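Local coordinates for cyanophycinase-like exopeptidase (actinobacterium SCGC AAA027-L06, PDB 6NQC), which probably cleaves peptide bonds as a serine exopeptidase of family S51, the family of cyanophycinase, at residues 22-27 with 144-150; 91-95 with 107-111; 159-164 with 175-181; 219-223 with 233-237. All blocks are in the same frame, centred on the assembly; numbering follows the deposited sequence.

Interaction 1: 22-27 with 144-150; sequences MIGSLG and WQSGGSL
Ile23 CG2 packs against the indole of Trp144 where a Schellman motif ends helix 135-145. The chain then turns through Ser146-Gly148 into strand 149-153, parallel to strand 26-29 in the central sheet. Ile23 CG2 lies above the plane of the indole, near its rim, 3.4 Å from Trp144 CE2. On the other side lie Leu26 CD1 and Leu150 CD2. The indole is thus held between branched side chains. With Trp144 CG anti to the backbone N (chi1 174°), the ring reaches back to the other segment, and Trp144 NE1 donates to Gly24 O at 3.0 Å. That bond is bent, and the donor stands above the carbonyl plane. Ile23 also lies alongside Gln145, the two chains heading in one direction. Trp144 O takes two donors, Gly24 N and Gly147 N. Gly147, at positive phi, is the C-prime residue of the Schellman motif. The parallel pairing follows: Leu150 N donates to Ser25 O, and Gly27 N to Leu150 O. A side chain on Gly24 would run into Gly148 O. Ser25 OG bonds to Asp48, and Ser149 OG to Leu45 O. One water accepts from Ser25 N and donates to Gly147 O and to Ser149 OG, each at 2.8 Å.

Interaction 2: 91-95 with 107-111; sequences SKFLP and FVELV. With SO4 (sulfate ion), chain B.
A chi1 of -110°, off the staggered positions, turns the Leu94 side chain to Phe107. Phe107 CG lies anti to its carbonyl carbon (chi1 -67°), and the ring reaches toward segment 91-95. Leu94 CG then rests over one face of the phenyl ring, 4.0 Å from Phe107 CD1. The two side chains run antiparallel past one another. The two methyls of Leu94 have different partners. CD1 meets Leu110 CD1 at 3.9 Å, while CD2 touches Val111 CG1 at 3.6 Å. Pro95 is set roughly perpendicular to Phe107, with Pro95 CD 3.7 Å from Phe107 CZ. Lys92 contributes CE, near Leu110 CD2; its NZ forms a salt bridge with Glu90. A sulfate ion, probably from the crystallisation liquor, accepts a nearly straight bond from Phe93 N to its O4 (2.8 Å, 170°). Arg81 also holds the sulfate. The contact is apolar packing of helix 105-110 and Val111 against the end of edge strand 90-93 and the residues that follow it. Strand 90-93 pairs with strand 57-61, whose Leu59 touches Leu94 and Val111. Helix 135-145 also packs here, Leu136 touching Leu94, Phe107 and Val111.

Interaction 3: 159-164 with 175-181; sequences VLSTHV and TEGFGII
The contact includes a short beta hairpin, strands 163-164 and 175-176, and continues through backbone bonds of Gly177 to Ile181. It follows helix 155-158, which begins within a probable nucleophile elbow (Gly152, Ser154, Gly156). Val164 and Thr175 form the hydrogen-bonded pair, with Val164 N 2.6 Å from Thr175 O and Thr175 N donating back to Val164 O. His163 and Glu176 form the non-hydrogen-bonded pair. Beyond them Gly177 N donates to Thr162 O. Phe178 N gives Val159 O a nearly straight bond of 2.8 Å (173°). Leu160 O accepts from Ile181 N at 3.2 Å, with a weak second bond from Ile180 N. A side chain on Gly177 would clash with Ser161 O and Val159 O. With Phe178 CG anti to the carbonyl carbon (chi1 -55°), the ring runs alongside Val159. Val159 CB lies over one ring face, and Val159 CG2 is 3.5 Å from Phe178 CE2. Leu160 CD2 comes to the ring edge, 4.2 Å from Phe178 CD2. Replacing Phe178 by alanine removes the ring and is likely to leave Val159 CG2 and Trp137, which stacks on the phenyl, without this partner. Helix 124-131 lies against Val159, Val164, Thr175 and Phe178. Ile180 packs on helix 135-145, while Leu160, Ile180 and Ile181 touch strand 26-29.

Interaction 4: 219-223 with 233-237; sequences EVTAL and QVVGD
Strands 221-223 and 233-236 run antiparallel, their axes 4.6 Å apart at closest approach and 157° between directions. Ala222 and Val235 are the hydrogen-bonded pair: Ala222 N donates to Val235 O, and Val235 N to Ala222 O, both at 2.8 Å. Thr221 with Gly236 and Leu223 with Val234 are non-hydrogen-bonded pairs. At the end of the ladder Asp237 N makes a nearly straight bond to Val220 O (2.9 Å, 173°). Gly236 has backbone angles that other residues could hardly adopt, and a side chain there would strike Val220 O. The two strands form a beta hairpin of the central sheet, with strand 221-225 next to strand 26-29. Just before it lies Glu219, bonded to His189 through OE2; with Ser154 they probably form a Ser-His-Glu triad. Leu223 CD1 meets Val234 CG2 at 3.6 Å on one face. Ala222 and Val235 share the other face, where both touch Phe41 of helix 39-51. In Thr221 a chi1 of -51° puts OG1 beside the backbone N and turns CG2 toward Val235 O, 3.3 Å away. Thr221 OG1 donates to Glu219 O at 3.0 Å, from above the carbonyl plane, and is also bonded to Ala238 N. A valine in place of Thr221 would lack the hydroxyl and is likely to leave Glu219 O and Ala238 N without this partner. Val220 CG1 lies 3.4 Å from Asp237 OD2.

From the N terminus, interaction 1 closes a long loop, bringing 22-27 against 144-150 and setting strand 26-29 beside strand 149-153. Interaction 2 falls within that loop, closes a short one of 11 residues and packs helix 105-110 by edge strand 90-93 of the same sheet; the two do not touch. Interaction 3 opens after interaction 1 has closed and spans 10 residues. Its Ile180 and Ile181 pack back on interaction 1: Leu26 CD2 is 3.5 Å from Ile181 CG2, and Trp144 and Leu150 meet Ile180. Interaction 4 comes last, a hairpin closing 9 residues, whose strand 221-225 neighbours strand 26-29. The centres of interactions 2 and 4 are about 26 Å apart. No loops cross.

Interaction 1: 22-27 with 144-150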
loop_
_atom_site.group_PDB
_atom_site.type_symbol
_atom_site.label_atom_id
_atom_site.label_comp_id
_atom_site.label_asym_id
_atom_site.label_seq_id
_atom_site.Cartn_x
_atom_site.Cartn_y
_atom_site.Cartn_z
ATOM N N MET A 22 -6.417 11.855 14.496
ATOM C CA MET A 22 -5.787 12.189 13.210
ATOM C C MET A 22 -5.669 10.938 12.328
ATOM O O MET A 22 -5.328 9.855 12.823
ATOM C CB MET A 22 -4.383 12.776 13.474
ATOM C CG MET A 22 -4.463 14.140 14.107
ATOM S SD MET A 22 -2.865 14.900 14.187
ATOM C CE MET A 22 -2.883 15.986 12.936
ATOM N N ILE A 23 -5.929 11.135 11.031
ATOM C CA ILE A 23 -5.725 10.044 10.092
ATOM C C ILE A 23 -4.225 9.704 10.053
ATOM O O ILE A 23 -3.364 10.598 10.046
ATOM C CB ILE A 23 -6.261 10.444 8.710
ATOM C CG1 ILE A 23 -7.780 10.611 8.749
ATOM C CG2 ILE A 23 -5.921 9.400 7.681
ATOM C CD1 ILE A 23 -8.350 11.292 7.526
ATOM N N GLY A 24 -3.917 8.404 9.965
ATOM C CA GLY A 24 -2.562 7.928 9.974
ATOM C C GLY A 24 -1.816 8.215 8.679
ATOM O O GLY A 24 -2.362 8.592 7.637
ATOM N N SER A 25 -0.514 8.012 8.745
ATOM C CA SER A 25 0.314 8.169 7.554
ATOM C C SER A 25 -0.082 7.131 6.504
ATOM O O SER A 25 -0.432 5.989 6.825
ATOM C CB SER A 25 1.792 7.992 7.890
ATOM O OG SER A 25 2.188 9.028 8.792
ATOM N N LEU A 26 0.018 7.533 5.245
ATOM C CA LEU A 26 -0.341 6.705 4.099
ATOM C C LEU A 26 0.864 6.620 3.170
ATOM O O LEU A 26 1.306 7.645 2.627
ATOM C CB LEU A 26 -1.545 7.291 3.364
ATOM C CG LEU A 26 -2.194 6.380 2.310
ATOM C CD1 LEU A 26 -2.602 5.074 2.890
ATOM C CD2 LEU A 26 -3.412 7.129 1.783
ATOM N N GLY A 27 1.357 5.406 2.953
ATOM C CA GLY A 27 2.515 5.159 2.113
ATOM C C GLY A 27 2.157 4.402 0.837
ATOM O O GLY A 27 1.520 3.351 0.875
ATOM N N TRP A 144 -6.526 2.935 10.462
ATOM C CA TRP A 144 -5.915 4.040 9.749
ATOM C C TRP A 144 -6.583 5.357 10.110
ATOM O O TRP A 144 -5.907 6.359 10.388
ATOM C CB TRP A 144 -5.990 3.765 8.241
ATOM C CG TRP A 144 -5.532 4.890 7.404
ATOM C CD1 TRP A 144 -4.332 5.529 7.475
ATOM C CD2 TRP A 144 -6.268 5.521 6.340
ATOM N NE1 TRP A 144 -4.286 6.539 6.552
ATOM C CE2 TRP A 144 -5.457 6.555 5.837
ATOM C CE3 TRP A 144 -7.541 5.327 5.791
ATOM C CZ2 TRP A 144 -5.861 7.379 4.788
ATOM C CZ3 TRP A 144 -7.939 6.155 4.738
ATOM C CH2 TRP A 144 -7.096 7.164 4.264
ATOM N N GLN A 145 -7.913 5.380 10.100
ATOM C CA GLN A 145 -8.625 6.614 10.397
ATOM C C GLN A 145 -8.305 7.116 11.796
ATOM O O GLN A 145 -8.375 8.324 12.034
ATOM C CB GLN A 145 -10.119 6.407 10.216
ATOM C CG GLN A 145 -10.508 6.316 8.740
ATOM C CD GLN A 145 -10.475 7.667 8.071
ATOM O OE1 GLN A 145 -11.051 8.639 8.601
ATOM N NE2 GLN A 145 -9.780 7.766 6.937
ATOM N N SER A 146 -7.910 6.227 12.703
ATOM C CA SER A 146 -7.609 6.601 14.076
ATOM C C SER A 146 -6.102 6.667 14.362
ATOM O O SER A 146 -5.691 6.608 15.532
ATOM C CB SER A 146 -8.338 5.638 15.027
ATOM O OG SER A 146 -7.860 4.293 14.921
ATOM N N GLY A 147 -5.280 6.809 13.336
ATOM C CA GLY A 147 -3.895 7.218 13.498
ATOM C C GLY A 147 -2.854 6.189 13.120
ATOM O O GLY A 147 -1.644 6.519 13.113
ATOM N N GLY A 148 -3.245 4.951 12.839
ATOM C CA GLY A 148 -2.287 3.948 12.429
ATOM C C GLY A 148 -1.836 4.157 10.991
ATOM O O GLY A 148 -2.618 4.551 10.122
ATOM N N SER A 149 -0.540 3.935 10.761
ATOM C CA SER A 149 0.008 4.055 9.420
ATOM C C SER A 149 -0.478 2.896 8.541
ATOM O O SER A 149 -0.664 1.763 8.989
ATOM C CB SER A 149 1.536 4.052 9.459
ATOM O OG SER A 149 1.992 5.253 10.040
ATOM N N LEU A 150 -0.651 3.191 7.252
ATOM C CA LEU A 150 -1.073 2.208 6.268
ATOM C C LEU A 150 -0.251 2.414 5.001
ATOM O O LEU A 150 -0.077 3.555 4.544
ATOM C CB LEU A 150 -2.567 2.343 5.958
ATOM C CG LEU A 150 -3.185 1.430 4.897
ATOM C CD1 LEU A 150 -3.175 0.011 5.434
ATOM C CD2 LEU A 150 -4.620 1.820 4.638
HETATM O O HOH W 1 0.339 7.111 11.263
#

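Interaction 2: 91-95 with 107-111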
loop_
_atom_site.group_PDB
_atom_site.type_symbol
_atom_site.label_atom_id
_atom_site.label_comp_id
_atom_site.label_asym_id
_atom_site.label_seq_id
_atom_site.Cartn_x
_atom_site.Cartn_y
_atom_site.Cartn_z
ATOM N N SER A 91 6.610 -8.043 14.689
ATOM C CA SER A 91 5.774 -8.209 13.503
ATOM C C SER A 91 4.566 -9.070 13.840
ATOM O O SER A 91 4.582 -9.877 14.783
ATOM C CB SER A 91 6.600 -8.837 12.388
ATOM O OG SER A 91 7.211 -10.020 12.871
ATOM N N LYS A 92 3.491 -8.874 13.075
ATOM C CA LYS A 92 2.306 -9.718 13.120
ATOM C C LYS A 92 1.956 -10.048 11.675
ATOM O O LYS A 92 1.432 -9.185 10.961
ATOM C CB LYS A 92 1.143 -9.016 13.812
ATOM C CG LYS A 92 1.470 -8.615 15.255
ATOM C CD LYS A 92 1.555 -9.835 16.133
ATOM C CE LYS A 92 1.118 -9.536 17.556
ATOM N NZ LYS A 92 1.517 -10.641 18.470
ATOM N N PHE A 93 2.306 -11.249 11.233
ATOM C CA PHE A 93 1.912 -11.762 9.918
ATOM C C PHE A 93 0.491 -12.271 9.976
ATOM O O PHE A 93 0.168 -13.119 10.804
ATOM C CB PHE A 93 2.866 -12.877 9.512
ATOM C CG PHE A 93 2.722 -13.351 8.107
ATOM C CD1 PHE A 93 3.204 -12.599 7.042
ATOM C CD2 PHE A 93 2.189 -14.601 7.849
ATOM C CE1 PHE A 93 3.097 -13.046 5.774
ATOM C CE2 PHE A 93 2.105 -15.077 6.569
ATOM C CZ PHE A 93 2.565 -14.309 5.527
ATOM N N LEU A 94 -0.365 -11.744 9.119
ATOM C CA LEU A 94 -1.786 -12.126 9.084
ATOM C C LEU A 94 -1.991 -13.001 7.870
ATOM O O LEU A 94 -2.096 -12.481 6.747
ATOM C CB LEU A 94 -2.691 -10.904 8.981
ATOM C CG LEU A 94 -3.513 -10.557 10.210
ATOM C CD1 LEU A 94 -2.544 -10.278 11.334
ATOM C CD2 LEU A 94 -4.394 -9.369 9.960
ATOM N N PRO A 95 -2.023 -14.327 8.027
ATOM C CA PRO A 95 -2.080 -15.203 6.810
ATOM C C PRO A 95 -3.487 -15.245 6.213
ATOM O O PRO A 95 -4.169 -16.219 6.282
ATOM C CB PRO A 95 -1.662 -16.555 7.396
ATOM C CG PRO A 95 -2.066 -16.520 8.853
ATOM C CD PRO A 95 -1.886 -15.095 9.285
ATOM N N PHE A 107 -8.118 -11.954 13.675
ATOM C CA PHE A 107 -7.438 -11.067 12.733
ATOM C C PHE A 107 -8.083 -9.683 12.732
ATOM O O PHE A 107 -7.388 -8.655 12.761
ATOM C CB PHE A 107 -7.463 -11.672 11.333
ATOM C CG PHE A 107 -6.652 -12.941 11.181
ATOM C CD1 PHE A 107 -5.711 -13.319 12.130
ATOM C CD2 PHE A 107 -6.840 -13.759 10.063
ATOM C CE1 PHE A 107 -4.973 -14.462 11.974
ATOM C CE2 PHE A 107 -6.108 -14.919 9.903
ATOM C CZ PHE A 107 -5.173 -15.268 10.866
ATOM N N VAL A 108 -9.420 -9.626 12.724
ATOM C CA VAL A 108 -10.120 -8.341 12.733
ATOM C C VAL A 108 -9.823 -7.569 13.997
ATOM O O VAL A 108 -9.716 -6.333 13.960
ATOM C CB VAL A 108 -11.642 -8.592 12.540
ATOM C CG1 VAL A 108 -12.460 -7.311 12.751
ATOM C CG2 VAL A 108 -11.909 -9.167 11.176
ATOM N N GLU A 109 -9.642 -8.268 15.120
ATOM C CA GLU A 109 -9.280 -7.563 16.346
ATOM C C GLU A 109 -7.855 -7.009 16.288
ATOM O O GLU A 109 -7.610 -5.885 16.723
ATOM C CB GLU A 109 -9.443 -8.476 17.550
ATOM C CG GLU A 109 -10.857 -8.466 18.141
ATOM C CD GLU A 109 -11.342 -7.070 18.568
ATOM O OE1 GLU A 109 -12.564 -6.806 18.460
ATOM O OE2 GLU A 109 -10.509 -6.249 19.014
ATOM N N LEU A 110 -6.924 -7.761 15.698
ATOM C CA LEU A 110 -5.524 -7.351 15.629
ATOM C C LEU A 110 -5.311 -6.085 14.800
ATOM O O LEU A 110 -4.458 -5.246 15.129
ATOM C CB LEU A 110 -4.690 -8.467 15.015
ATOM C CG LEU A 110 -3.899 -9.375 15.956
ATOM C CD1 LEU A 110 -3.394 -10.601 15.169
ATOM C CD2 LEU A 110 -2.775 -8.667 16.644
ATOM N N VAL A 111 -6.036 -5.943 13.689
ATOM C CA VAL A 111 -5.787 -4.814 12.800
ATOM C C VAL A 111 -6.287 -3.507 13.379
ATOM O O VAL A 111 -5.971 -2.435 12.850
ATOM C CB VAL A 111 -6.434 -4.994 11.413
ATOM C CG1 VAL A 111 -5.720 -6.117 10.662
ATOM C CG2 VAL A 111 -7.933 -5.274 11.540
HETATM S S SO4 B . 3.322 -13.906 13.980
HETATM O O1 SO4 B . 2.677 -15.158 13.526
HETATM O O2 SO4 B . 4.565 -14.204 14.697
HETATM O O3 SO4 B . 2.421 -13.170 14.895
HETATM O O4 SO4 B . 3.682 -13.114 12.806
#

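Interaction 3: 159-164 with 175-181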
loop_
_atom_site.group_PDB
_atom_site.type_symbol
_atom_site.label_atom_id
_atom_site.label_comp_id
_atom_site.label_asym_id
_atom_site.label_seq_id
_atom_site.Cartn_x
_atom_site.Cartn_y
_atom_site.Cartn_z
ATOM N N VAL A 159 -4.301 -1.189 -5.086
ATOM C CA VAL A 159 -5.665 -1.460 -4.637
ATOM C C VAL A 159 -6.210 -0.361 -3.733
ATOM O O VAL A 159 -7.384 -0.403 -3.359
ATOM C CB VAL A 159 -5.785 -2.790 -3.876
ATOM C CG1 VAL A 159 -5.391 -3.977 -4.759
ATOM C CG2 VAL A 159 -4.897 -2.755 -2.636
ATOM N N LEU A 160 -5.408 0.643 -3.392
ATOM C CA LEU A 160 -5.884 1.732 -2.543
ATOM C C LEU A 160 -6.742 2.753 -3.311
ATOM O O LEU A 160 -7.486 3.508 -2.674
ATOM C CB LEU A 160 -4.681 2.429 -1.875
ATOM C CG LEU A 160 -3.776 1.494 -1.064
ATOM C CD1 LEU A 160 -2.620 2.205 -0.428
ATOM C CD2 LEU A 160 -4.619 0.731 -0.042
ATOM N N SER A 161 -6.658 2.766 -4.645
ATOM C CA SER A 161 -7.492 3.609 -5.488
ATOM C C SER A 161 -8.911 3.041 -5.573
ATOM O O SER A 161 -9.231 1.980 -5.017
ATOM C CB SER A 161 -6.913 3.693 -6.901
ATOM O OG SER A 161 -5.691 4.395 -6.918
ATOM N N THR A 162 -9.764 3.750 -6.320
ATOM C CA THR A 162 -11.136 3.284 -6.499
ATOM C C THR A 162 -11.192 2.103 -7.465
ATOM O O THR A 162 -12.069 1.249 -7.337
ATOM C CB THR A 162 -12.060 4.404 -7.048
ATOM O OG1 THR A 162 -11.554 4.875 -8.317
ATOM C CG2 THR A 162 -12.187 5.539 -6.059
ATOM N N HIS A 163 -10.246 2.023 -8.405
ATOM C CA HIS A 163 -10.264 1.028 -9.466
ATOM C C HIS A 163 -8.870 0.512 -9.770
ATOM O O HIS A 163 -7.877 1.242 -9.649
ATOM C CB HIS A 163 -10.885 1.599 -10.735
ATOM C CG HIS A 163 -12.304 2.018 -10.534
ATOM N ND1 HIS A 163 -12.631 3.221 -9.965
ATOM C CD2 HIS A 163 -13.469 1.355 -10.727
ATOM C CE1 HIS A 163 -13.945 3.303 -9.863
ATOM N NE2 HIS A 163 -14.473 2.179 -10.307
ATOM N N VAL A 164 -8.824 -0.744 -10.204
ATOM C CA VAL A 164 -7.575 -1.436 -10.518
ATOM C C VAL A 164 -7.640 -1.847 -11.983
ATOM O O VAL A 164 -8.547 -2.599 -12.356
ATOM C CB VAL A 164 -7.350 -2.664 -9.625
ATOM C CG1 VAL A 164 -6.088 -3.351 -10.029
ATOM C CG2 VAL A 164 -7.333 -2.231 -8.118
ATOM N N THR A 175 -11.219 -3.725 -11.880
ATOM C CA THR A 175 -11.625 -4.223 -10.579
ATOM C C THR A 175 -11.786 -3.069 -9.590
ATOM O O THR A 175 -10.990 -2.131 -9.567
ATOM C CB THR A 175 -10.575 -5.220 -10.070
ATOM O OG1 THR A 175 -10.481 -6.311 -10.991
ATOM C CG2 THR A 175 -10.938 -5.751 -8.655
ATOM N N GLU A 176 -12.835 -3.136 -8.781
ATOM C CA GLU A 176 -13.031 -2.173 -7.709
ATOM C C GLU A 176 -11.981 -2.361 -6.613
ATOM O O GLU A 176 -11.773 -3.461 -6.108
ATOM C CB GLU A 176 -14.442 -2.336 -7.146
ATOM C CG GLU A 176 -14.812 -1.381 -6.035
ATOM C CD GLU A 176 -16.310 -1.456 -5.667
ATOM O OE1 GLU A 176 -17.096 -2.023 -6.465
ATOM O OE2 GLU A 176 -16.688 -0.948 -4.580
ATOM N N GLY A 177 -11.293 -1.277 -6.271
ATOM C CA GLY A 177 -10.379 -1.252 -5.158
ATOM C C GLY A 177 -11.027 -0.705 -3.901
ATOM O O GLY A 177 -12.242 -0.537 -3.807
ATOM N N PHE A 178 -10.179 -0.426 -2.920
ATOM C CA PHE A 178 -10.660 -0.019 -1.601
ATOM C C PHE A 178 -11.058 1.445 -1.577
ATOM O O PHE A 178 -11.866 1.837 -0.742
ATOM C CB PHE A 178 -9.581 -0.286 -0.556
ATOM C CG PHE A 178 -9.081 -1.708 -0.524
ATOM C CD1 PHE A 178 -9.923 -2.771 -0.824
ATOM C CD2 PHE A 178 -7.769 -1.978 -0.203
ATOM C CE1 PHE A 178 -9.449 -4.064 -0.774
ATOM C CE2 PHE A 178 -7.283 -3.270 -0.173
ATOM C CZ PHE A 178 -8.098 -4.305 -0.411
ATOM N N GLY A 179 -10.490 2.273 -2.468
ATOM C CA GLY A 179 -10.941 3.634 -2.667
ATOM C C GLY A 179 -10.613 4.616 -1.555
ATOM O O GLY A 179 -11.361 5.554 -1.345
ATOM N N ILE A 180 -9.499 4.451 -0.873
ATOM C CA ILE A 180 -9.145 5.405 0.163
ATOM C C ILE A 180 -8.262 6.555 -0.295
ATOM O O ILE A 180 -8.143 7.551 0.431
ATOM C CB ILE A 180 -8.462 4.674 1.341
ATOM C CG1 ILE A 180 -7.216 3.971 0.867
ATOM C CG2 ILE A 180 -9.487 3.753 1.996
ATOM C CD1 ILE A 180 -6.283 3.687 1.991
ATOM N N ILE A 181 -7.571 6.432 -1.421
ATOM C CA ILE A 181 -7.097 7.610 -2.130
ATOM C C ILE A 181 -8.121 7.839 -3.239
ATOM O O ILE A 181 -8.204 7.080 -4.218
ATOM C CB ILE A 181 -5.672 7.457 -2.631
ATOM C CG1 ILE A 181 -5.448 6.161 -3.404
ATOM C CG2 ILE A 181 -4.707 7.424 -1.449
ATOM C CD1 ILE A 181 -4.058 6.013 -3.906
#

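Interaction 4: 219-223 with 233-237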
loop_
_atom_site.group_PDB
_atom_site.type_symbol
_atom_site.label_atom_id
_atom_site.label_comp_id
_atom_site.label_asym_id
_atom_site.label_seq_id
_atom_site.Cartn_x
_atom_site.Cartn_y
_atom_site.Cartn_z
ATOM N N GLU A 219 10.699 1.743 -8.900
ATOM C CA GLU A 219 11.160 0.756 -7.937
ATOM C C GLU A 219 11.954 1.416 -6.807
ATOM O O GLU A 219 12.606 2.463 -6.978
ATOM C CB GLU A 219 11.991 -0.304 -8.654
ATOM C CG GLU A 219 11.122 -1.112 -9.622
ATOM C CD GLU A 219 11.722 -2.413 -10.069
ATOM O OE1 GLU A 219 12.953 -2.479 -10.223
ATOM O OE2 GLU A 219 10.943 -3.346 -10.272
ATOM N N VAL A 220 11.784 0.840 -5.621
ATOM C CA VAL A 220 12.445 1.254 -4.388
ATOM C C VAL A 220 12.262 2.737 -4.140
ATOM O O VAL A 220 13.155 3.415 -3.638
ATOM C CB VAL A 220 13.942 0.866 -4.457
ATOM C CG1 VAL A 220 14.568 0.950 -3.069
ATOM C CG2 VAL A 220 14.092 -0.508 -5.040
ATOM N N THR A 221 11.074 3.240 -4.462
ATOM C CA THR A 221 10.688 4.624 -4.231
ATOM C C THR A 221 9.287 4.597 -3.638
ATOM O O THR A 221 8.512 3.649 -3.871
ATOM C CB THR A 221 10.701 5.432 -5.517
ATOM O OG1 THR A 221 11.969 5.240 -6.175
ATOM C CG2 THR A 221 10.509 6.906 -5.277
ATOM N N ALA A 222 8.982 5.630 -2.842
ATOM C CA ALA A 222 7.689 5.737 -2.192
ATOM C C ALA A 222 7.250 7.195 -2.168
ATOM O O ALA A 222 8.049 8.130 -2.318
ATOM C CB ALA A 222 7.709 5.148 -0.757
ATOM N N LEU A 223 5.956 7.357 -1.997
ATOM C CA LEU A 223 5.316 8.638 -1.746
ATOM C C LEU A 223 4.508 8.482 -0.464
ATOM O O LEU A 223 3.771 7.501 -0.312
ATOM C CB LEU A 223 4.428 9.031 -2.918
ATOM C CG LEU A 223 3.924 10.473 -2.987
ATOM C CD1 LEU A 223 5.098 11.403 -3.311
ATOM C CD2 LEU A 223 2.832 10.571 -4.043
ATOM N N GLN A 233 5.141 13.408 0.117
ATOM C CA GLN A 233 6.585 13.560 0.025
ATOM C C GLN A 233 7.210 12.288 -0.512
ATOM O O GLN A 233 6.787 11.180 -0.169
ATOM C CB GLN A 233 7.163 13.918 1.385
ATOM C CG GLN A 233 8.517 14.602 1.285
ATOM C CD GLN A 233 9.104 14.898 2.640
ATOM O OE1 GLN A 233 8.378 15.164 3.605
ATOM N NE2 GLN A 233 10.422 14.844 2.729
ATOM N N VAL A 234 8.183 12.472 -1.393
ATOM C CA VAL A 234 8.866 11.390 -2.075
ATOM C C VAL A 234 9.963 10.885 -1.155
ATOM O O VAL A 234 10.630 11.683 -0.481
ATOM C CB VAL A 234 9.468 11.860 -3.410
ATOM C CG1 VAL A 234 10.247 10.706 -4.089
ATOM C CG2 VAL A 234 8.430 12.413 -4.324
ATOM N N VAL A 235 10.144 9.566 -1.127
ATOM C CA VAL A 235 11.157 8.897 -0.321
ATOM C C VAL A 235 11.802 7.803 -1.168
ATOM O O VAL A 235 11.154 7.171 -2.011
ATOM C CB VAL A 235 10.549 8.302 0.972
ATOM C CG1 VAL A 235 11.615 7.546 1.761
ATOM C CG2 VAL A 235 9.912 9.387 1.842
ATOM N N GLY A 236 13.090 7.584 -0.942
ATOM C CA GLY A 236 13.759 6.442 -1.525
ATOM C C GLY A 236 14.667 6.767 -2.698
ATOM O O GLY A 236 15.160 7.879 -2.875
ATOM N N ASP A 237 14.882 5.758 -3.515
ATOM C CA ASP A 237 16.015 5.711 -4.432
ATOM C C ASP A 237 15.783 6.367 -5.779
ATOM O O ASP A 237 16.758 6.818 -6.393
ATOM C CB ASP A 237 16.424 4.243 -4.630
ATOM C CG ASP A 237 17.248 3.690 -3.445
ATOM O OD1 ASP A 237 17.537 4.447 -2.495
ATOM O OD2 ASP A 237 17.574 2.488 -3.455
#